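Local coordinates for sensor protein KdpD (Escherichia coli, PDB 4Y2F) that probably autophosphorylates as a potassium-responsive sensor kinase and passes the phosphoryl group to a partner response regulator, here represented by its GAF domain, at residues P91-G95 against E96-G100; A129-L132 against E133-T136. All coordinates share one frame; numbering follows the deposited sequence.

How the interactions relate
Interaction 1 (91-95 with 96-100) is the end of a beta hairpin in the antiparallel sheet of the GAF domain, and interaction 2 (129-132 with 133-136) is a piece of the long helix 115-142 that packs on that sheet. Their centres lie about 9 Å apart and they touch directly. Ser94 OG is 2.8 Å from Glu133 OE1, a probable hydrogen bond that ties hairpin to helix. Tyr99 OH packs 3.3 Å from Glu133 CG, and Ala129 CB lies 3.3 Å from the carbonyl oxygen of Lys93. Both interactions also reach the second subunit, placing this junction beside the dimer interface.

Interaction 1: P91-G95 against E96-G100; sequences PLKSG and EKTYG
Lys93 and Thr98 meet on one face of a beta hairpin, their side chains crossing obliquely with Lys93 CG 3.3 Å from Thr98 OG1. They form an antiparallel non-hydrogen-bonded pair. The threonine's two branches divide the work: OG1, anti to the carbonyl carbon (chi1 -60°), lies against the aliphatic part of the lysine, while CG2 packs on Pro91 CB at 3.8 Å. The lysine chain bends at chi3 (71°), and its NZ reaches a water at 3.0 Å that also lies near the carbonyl oxygen and, more weakly, the carboxylate of Glu96; the ammonium is further bonded to Gly72 O.

The other face carries Leu92 and Ser94. Leu92 lays CB and CG against the carbonyl of Gly100 and CD1 against its carbonyl carbon, while helix 115-142 meets the leucine through Thr125 and Leu132. The Tyr99 ring draws near Ser94, CE1 to CB 3.9 Å, at an oblique angle. A water in the plane of the ring, at its edge, gives a proton to Ser94 O and takes one from Tyr99 OH.

Between the faces, Tyr99 N bonds almost straight to Leu92 O (2.9 Å), and Ser94 and Lys97 exchange two backbone bonds. The one to Ser94 O is the longer, with Lys97 N at 3.3 Å standing above the carbonyl plane. They close a type II' turn in which Gly95 has a positive phi of 66°, a conformation open to glycine but costly for a residue with a side chain. Ser94 O thus receives both a backbone N-H and a water proton, so the chemistry implies a tight hairpin end whose main chain and tyrosine hydroxyl are joined through solvent.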
loop_
_atom_site.group_PDB
_atom_site.type_symbol
_atom_site.label_atom_id
_atom_site.label_comp_id
_atom_site.label_asym_id
_atom_site.label_seq_id
_atom_site.Cartn_x
_atom_site.Cartn_y
_atom_site.Cartn_z
ATOM N N PRO A 91 -8.412 -0.591 12.630
ATOM C CA PRO A 91 -9.046 0.130 11.521
ATOM C C PRO A 91 -8.273 -0.033 10.222
ATOM O O PRO A 91 -7.039 -0.051 10.195
ATOM C CB PRO A 91 -9.040 1.584 11.996
ATOM C CG PRO A 91 -7.919 1.659 12.981
ATOM C CD PRO A 91 -7.880 0.310 13.664
ATOM N N LEU A 92 -9.025 -0.186 9.134
ATOM C CA LEU A 92 -8.452 -0.219 7.787
ATOM C C LEU A 92 -8.508 1.204 7.250
ATOM O O LEU A 92 -9.522 1.631 6.690
ATOM C CB LEU A 92 -9.243 -1.179 6.911
ATOM C CG LEU A 92 -9.330 -2.575 7.525
ATOM C CD1 LEU A 92 -10.291 -3.457 6.744
ATOM C CD2 LEU A 92 -7.944 -3.229 7.603
ATOM N N LYS A 93 -7.416 1.947 7.414
ATOM C CA LYS A 93 -7.412 3.376 7.159
ATOM C C LYS A 93 -6.529 3.717 5.972
ATOM O O LYS A 93 -5.436 3.162 5.813
ATOM C CB LYS A 93 -6.865 4.153 8.354
ATOM C CG LYS A 93 -7.576 3.913 9.645
ATOM C CD LYS A 93 -6.977 4.770 10.751
ATOM C CE LYS A 93 -7.304 6.236 10.565
ATOM N NZ LYS A 93 -7.008 7.023 11.810
ATOM N N SER A 94 -7.002 4.640 5.152
ATOM C CA SER A 94 -6.165 5.278 4.149
ATOM C C SER A 94 -6.238 6.769 4.427
ATOM O O SER A 94 -7.313 7.373 4.314
ATOM C CB SER A 94 -6.644 4.954 2.742
ATOM O OG SER A 94 -5.855 5.652 1.802
ATOM N N GLY A 95 -5.109 7.355 4.810
ATOM C CA GLY A 95 -5.145 8.721 5.293
ATOM C C GLY A 95 -5.917 8.777 6.596
ATOM O O GLY A 95 -5.748 7.931 7.484
ATOM N N GLU A 96 -6.806 9.758 6.700
ATOM C CA GLU A 96 -7.627 9.919 7.892
ATOM C C GLU A 96 -8.941 9.147 7.829
ATOM O O GLU A 96 -9.672 9.119 8.825
ATOM C CB GLU A 96 -7.897 11.404 8.153
ATOM C CG GLU A 96 -6.659 12.299 8.073
ATOM C CD GLU A 96 -5.674 12.097 9.220
ATOM O OE1 GLU A 96 -5.879 11.187 10.053
ATOM O OE2 GLU A 96 -4.688 12.861 9.291
ATOM N N LYS A 97 -9.245 8.498 6.707
ATOM C CA LYS A 97 -10.526 7.837 6.499
ATOM C C LYS A 97 -10.416 6.347 6.782
ATOM O O LYS A 97 -9.476 5.685 6.333
ATOM C CB LYS A 97 -11.029 8.040 5.070
ATOM C CG LYS A 97 -12.106 9.115 4.944
ATOM C CD LYS A 97 -11.698 10.387 5.669
ATOM C CE LYS A 97 -12.879 11.322 5.864
ATOM N NZ LYS A 97 -12.546 12.455 6.772
ATOM N N THR A 98 -11.399 5.818 7.504
ATOM C CA THR A 98 -11.467 4.400 7.828
ATOM C C THR A 98 -12.521 3.752 6.937
ATOM O O THR A 98 -13.661 4.233 6.864
ATOM C CB THR A 98 -11.777 4.223 9.314
ATOM O OG1 THR A 98 -10.739 4.847 10.074
ATOM C CG2 THR A 98 -11.817 2.756 9.681
ATOM N N TYR A 99 -12.129 2.700 6.223
ATOM C CA TYR A 99 -12.995 2.040 5.257
ATOM C C TYR A 99 -13.537 0.720 5.763
ATOM O O TYR A 99 -14.388 0.117 5.101
ATOM C CB TYR A 99 -12.233 1.818 3.942
ATOM C CG TYR A 99 -11.940 3.127 3.254
ATOM C CD1 TYR A 99 -10.804 3.862 3.573
ATOM C CD2 TYR A 99 -12.830 3.659 2.333
ATOM C CE1 TYR A 99 -10.556 5.080 2.984
ATOM C CE2 TYR A 99 -12.583 4.866 1.727
ATOM C CZ TYR A 99 -11.446 5.577 2.056
ATOM O OH TYR A 99 -11.211 6.791 1.462
ATOM N N GLY A 100 -13.070 0.272 6.920
ATOM C CA GLY A 100 -13.495 -0.992 7.472
ATOM C C GLY A 100 -12.634 -1.296 8.679
ATOM O O GLY A 100 -11.857 -0.455 9.132
HETATM O O HOH W 1 -8.375 9.676 11.616
HETATM O O HOH W 2 -8.606 8.125 2.039
#

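Interaction 2: A129-L132 against E133-T136; sequences ANAL and ERLT
From Ala129 to Thr136 the backbone runs as regular alpha-helix, part of the long helix 115-142 of the GAF domain, and each carbonyl of 129-132 accepts the N-H four residues on. The bond from Glu133 N to Ala129 O is 2.8 Å long. Leu132 O is gripped twice, by Thr136 N at 2.9 Å and by Thr136 OG1 at 3.0 Å, the two donors arriving from opposite faces of the carbonyl plane.

Arg134 turns back along the helix: after two extended torsions its chain bends at chi3 (66°), which lays one face of the guanidinium over Ala131 CA, with NH2 4.0 Å from Ala131 CB. Its NH1 makes a weak, long ion pair with Glu133 OE1 of the second subunit. With an alanine here, Ala131 would probably lose its cover and that partner glutamate this distant positive charge.

Glu133 leaves the helix alongside Asn130, the two pointing the same way. Its carboxylate is shared between Ser94, hydrogen-bonded at OE1, and Lys137, in a salt bridge at OE2. Ala131, Leu132 and Leu135 all pack on Ile21 of helix 18-33, and Leu135 CG rests 3.6 Å from Ala131 O.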
loop_
_atom_site.group_PDB
_atom_site.type_symbol
_atom_site.label_atom_id
_atom_site.label_comp_id
_atom_site.label_asym_id
_atom_site.label_seq_id
_atom_site.Cartn_x
_atom_site.Cartn_y
_atom_site.Cartn_z
ATOM N N ALA A 129 -6.817 -1.291 3.058
ATOM C CA ALA A 129 -7.589 -0.057 3.054
ATOM C C ALA A 129 -7.569 0.605 1.684
ATOM O O ALA A 129 -8.595 1.110 1.225
ATOM C CB ALA A 129 -7.052 0.903 4.115
ATOM N N ASN A 130 -6.407 0.608 1.018
ATOM C CA ASN A 130 -6.308 1.186 -0.320
ATOM C C ASN A 130 -7.220 0.459 -1.299
ATOM O O ASN A 130 -7.827 1.087 -2.174
ATOM C CB ASN A 130 -4.865 1.094 -0.822
ATOM C CG ASN A 130 -3.951 2.124 -0.205
ATOM O OD1 ASN A 130 -4.398 3.048 0.469
ATOM N ND2 ASN A 130 -2.654 1.986 -0.459
ATOM N N ALA A 131 -7.320 -0.866 -1.175
ATOM C CA ALA A 131 -8.192 -1.628 -2.067
ATOM C C ALA A 131 -9.659 -1.297 -1.820
ATOM O O ALA A 131 -10.425 -1.072 -2.765
ATOM C CB ALA A 131 -7.918 -3.125 -1.909
ATOM N N LEU A 132 -10.062 -1.253 -0.548
ATOM C CA LEU A 132 -11.420 -0.853 -0.195
ATOM C C LEU A 132 -11.722 0.565 -0.662
ATOM O O LEU A 132 -12.813 0.834 -1.174
ATOM C CB LEU A 132 -11.592 -0.949 1.318
ATOM C CG LEU A 132 -11.593 -2.370 1.862
ATOM C CD1 LEU A 132 -11.695 -2.340 3.399
ATOM C CD2 LEU A 132 -12.759 -3.143 1.259
ATOM N N GLU A 133 -10.759 1.481 -0.507
ATOM C CA GLU A 133 -10.960 2.857 -0.960
ATOM C C GLU A 133 -11.176 2.913 -2.466
ATOM O O GLU A 133 -12.057 3.630 -2.953
ATOM C CB GLU A 133 -9.766 3.728 -0.544
ATOM C CG GLU A 133 -9.781 5.166 -1.089
ATOM C CD GLU A 133 -8.534 5.954 -0.701
ATOM O OE1 GLU A 133 -7.493 5.328 -0.420
ATOM O OE2 GLU A 133 -8.593 7.200 -0.681
ATOM N N ARG A 134 -10.384 2.147 -3.217
ATOM C CA ARG A 134 -10.527 2.130 -4.664
ATOM C C ARG A 134 -11.911 1.641 -5.077
ATOM O O ARG A 134 -12.577 2.264 -5.911
ATOM C CB ARG A 134 -9.431 1.271 -5.287
ATOM C CG ARG A 134 -9.536 1.205 -6.794
ATOM C CD ARG A 134 -8.391 0.416 -7.386
ATOM N NE ARG A 134 -8.446 -0.991 -7.000
ATOM C CZ ARG A 134 -7.591 -1.577 -6.167
ATOM N NH1 ARG A 134 -6.602 -0.878 -5.617
ATOM N NH2 ARG A 134 -7.728 -2.867 -5.883
ATOM N N LEU A 135 -12.363 0.524 -4.501
ATOM C CA LEU A 135 -13.661 -0.022 -4.895
ATOM C C LEU A 135 -14.805 0.902 -4.493
ATOM O O LEU A 135 -15.746 1.108 -5.268
ATOM C CB LEU A 135 -13.865 -1.409 -4.293
ATOM C CG LEU A 135 -13.009 -2.551 -4.833
ATOM C CD1 LEU A 135 -13.436 -3.844 -4.178
ATOM C CD2 LEU A 135 -13.121 -2.656 -6.342
ATOM N N THR A 136 -14.747 1.451 -3.277
ATOM C CA THR A 136 -15.808 2.333 -2.798
ATOM C C THR A 136 -15.923 3.574 -3.672
ATOM O O THR A 136 -17.020 3.945 -4.112
ATOM C CB THR A 136 -15.521 2.722 -1.346
ATOM O OG1 THR A 136 -15.635 1.564 -0.512
ATOM C CG2 THR A 136 -16.509 3.794 -0.874
#